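Local coordinates for protein arsenic responsive repressor ArsR (PDB 6J0E) that probably represses transcription of arsenic-resistance genes by binding DNA as a dimer, and releases it when trivalent arsenic binds, at residues B[38-41]-B[42-45]. Sequence-based numbering, arbitrary orientation.
Sequences LGDP and VRLR
Asp40 turns its carboxylate over the first turn of helix 41-52 and caps it. CG stands anti to the backbone N (chi1 175°), which brings OD1 within bonding distance of the backbone amides of Val42 and Arg43. OD1 accepts from Arg43 N at 3.1 Å, a fairly straight bond that arrives on the anti side, 29° out of the carboxylate plane. The same oxygen takes a weak, bent bond from Val42 N at 2.9 Å. One oxygen thus serves two amides of the first helical turn. The first regular helical bonds follow at once, from Leu44 N to Asp40 O and from Arg45 N to Pro41 O. Pro41 fits the first helical position, where no amide hydrogen is needed.

Arg43 runs extended from CG to NE and lies alongside the Asp40 side chain, with its CD 3.8 Å from Asp40 CB. The Asp40 carboxyl carbon sits over one guanidinium face, offset toward the rim. Asp40 OD2 is 4.4 Å from Arg43 NE and well out of the guanidinium plane, so any attraction is probably one of charges alone, since no N-H points at the oxygen. Two of the arginine's nitrogens are hydrogen-bonded elsewhere: NE to His77 ND1 of helix 71-83, and NH1 to Val37 O.

On the buried side, Leu44 CD2 packs against Leu38 O at 3.5 Å. It also meets Leu38 CD2 at 4.0 Å, the two side chains crossing at about a right angle. Phe35 and Tyr31 of the second subunit pack on Leu38 and Leu44, respectively. The arrangement is an Asp N-cap followed by proline, at the turn between helices 28-38 and 41-52 in the winged helix-turn-helix fold of ArsR-family repressors.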
ATOM      1  N   LEU B  38       1.578  -3.262 -10.162  1.00 10.51           N
ATOM      2  CA  LEU B  38       1.897  -4.126  -9.086  1.00 11.72           C
ATOM      3  C   LEU B  38       1.039  -5.398  -9.019  1.00 12.03           C
ATOM      4  O   LEU B  38       1.340  -6.319  -8.319  1.00 17.56           O
ATOM      5  CB  LEU B  38       1.797  -3.393  -7.750  1.00 10.75           C
ATOM      6  CG  LEU B  38       2.837  -2.306  -7.498  1.00  9.87           C
ATOM      7  CD1 LEU B  38       2.541  -1.746  -6.135  1.00 10.23           C
ATOM      8  CD2 LEU B  38       4.291  -2.980  -7.440  1.00 11.26           C
ATOM      9  N   GLY B  39      -0.081  -5.448  -9.716  1.00 10.57           N
ATOM     10  CA  GLY B  39      -0.978  -6.624  -9.666  1.00 11.90           C
ATOM     11  C   GLY B  39      -0.507  -7.659 -10.615  1.00 13.43           C
ATOM     12  O   GLY B  39      -1.314  -8.245 -11.241  1.00 23.99           O
ATOM     13  N   ASP B  40       0.764  -8.025 -10.600  1.00 12.19           N
ATOM     14  CA  ASP B  40       1.286  -9.165 -11.331  1.00 13.27           C
ATOM     15  C   ASP B  40       2.207  -9.917 -10.317  1.00 11.66           C
ATOM     16  O   ASP B  40       3.113  -9.341  -9.783  1.00  9.30           O
ATOM     17  CB  ASP B  40       2.115  -8.681 -12.531  1.00 15.30           C
ATOM     18  CG  ASP B  40       2.781  -9.832 -13.271  1.00 18.40           C
ATOM     19  OD1 ASP B  40       3.659 -10.502 -12.762  1.00 20.39           O
ATOM     20  OD2 ASP B  40       2.450 -10.070 -14.384  1.00 21.76           O
ATOM     21  N   PRO B  41       2.022 -11.169 -10.104  1.00 13.05           N
ATOM     22  CA  PRO B  41       2.857 -11.919  -9.148  1.00 14.03           C
ATOM     23  C   PRO B  41       4.342 -11.976  -9.373  1.00 11.72           C
ATOM     24  O   PRO B  41       5.110 -11.851  -8.398  1.00 14.00           O
ATOM     25  CB  PRO B  41       2.306 -13.397  -9.221  1.00 17.06           C
ATOM     26  CG  PRO B  41       1.254 -13.375 -10.256  1.00 16.71           C
ATOM     27  CD  PRO B  41       1.146 -12.045 -10.935  1.00 13.79           C
ATOM     28  N   VAL B  42       4.752 -12.124 -10.636  1.00 15.25           N
ATOM     29  CA  VAL B  42       6.173 -12.186 -10.977  1.00 15.91           C
ATOM     30  C   VAL B  42       6.781 -10.794 -10.580  1.00 11.92           C
ATOM     31  O   VAL B  42       7.937 -10.680 -10.129  1.00 10.87           O
ATOM     32  CB  VAL B  42       6.419 -12.600 -12.445  1.00 17.45           C
ATOM     33  CG1 VAL B  42       7.899 -12.480 -12.844  1.00 20.86           C
ATOM     34  CG2 VAL B  42       5.910 -13.978 -12.683  1.00 18.35           C
ATOM     35  N   ARG B  43       6.060  -9.691 -10.905  1.00 11.16           N
ATOM     36  CA  ARG B  43       6.588  -8.375 -10.541  1.00 10.27           C
ATOM     37  C   ARG B  43       6.799  -8.200  -9.093  1.00  7.82           C
ATOM     38  O   ARG B  43       7.772  -7.630  -8.640  1.00  8.04           O
ATOM     39  CB  ARG B  43       5.699  -7.185 -11.039  1.00 10.37           C
ATOM     40  CG  ARG B  43       5.788  -6.981 -12.521  1.00 14.77           C
ATOM     41  CD  ARG B  43       4.812  -6.056 -13.119  1.00 16.60           C
ATOM     42  NE  ARG B  43       4.799  -6.329 -14.524  1.00 17.90           N
ATOM     43  CZ  ARG B  43       3.769  -6.014 -15.307  1.00 25.61           C
ATOM     44  NH1 ARG B  43       2.604  -5.553 -14.770  1.00 28.14           N
ATOM     45  NH2 ARG B  43       3.905  -6.240 -16.613  1.00 29.08           N
ATOM     46  N   LEU B  44       5.892  -8.702  -8.325  1.00  9.41           N
ATOM     47  CA  LEU B  44       6.026  -8.600  -6.872  1.00 11.94           C
ATOM     48  C   LEU B  44       7.200  -9.372  -6.353  1.00 12.30           C
ATOM     49  O   LEU B  44       7.885  -8.916  -5.431  1.00 10.44           O
ATOM     50  CB  LEU B  44       4.733  -9.135  -6.161  1.00 13.20           C
ATOM     51  CG  LEU B  44       3.615  -8.141  -6.304  1.00 13.23           C
ATOM     52  CD1 LEU B  44       2.540  -8.659  -5.291  1.00 14.85           C
ATOM     53  CD2 LEU B  44       3.899  -6.706  -5.975  1.00 13.60           C
ATOM     54  N   ARG B  45       7.363 -10.577  -6.874  1.00 12.79           N
ATOM     55  CA  ARG B  45       8.603 -11.363  -6.589  1.00 14.87           C
ATOM     56  C   ARG B  45       9.922 -10.738  -7.002  1.00 12.81           C
ATOM     57  O   ARG B  45      10.912 -10.905  -6.254  1.00 13.12           O
ATOM     58  CB  ARG B  45       8.509 -12.754  -7.151  1.00 14.88           C
ATOM     59  CG  ARG B  45       7.369 -13.524  -6.526  1.00 17.11           C
ATOM     60  CD  ARG B  45       7.531 -15.063  -6.452  1.00 15.13           C
ATOM     61  NE  ARG B  45       7.898 -15.620  -7.740  1.00 18.59           N
ATOM     62  CZ  ARG B  45       7.096 -15.928  -8.751  1.00 15.80           C
ATOM     63  NH1 ARG B  45       5.827 -15.684  -8.710  1.00 18.57           N
ATOM     64  NH2 ARG B  45       7.615 -16.442  -9.874  1.00 18.44           N
TER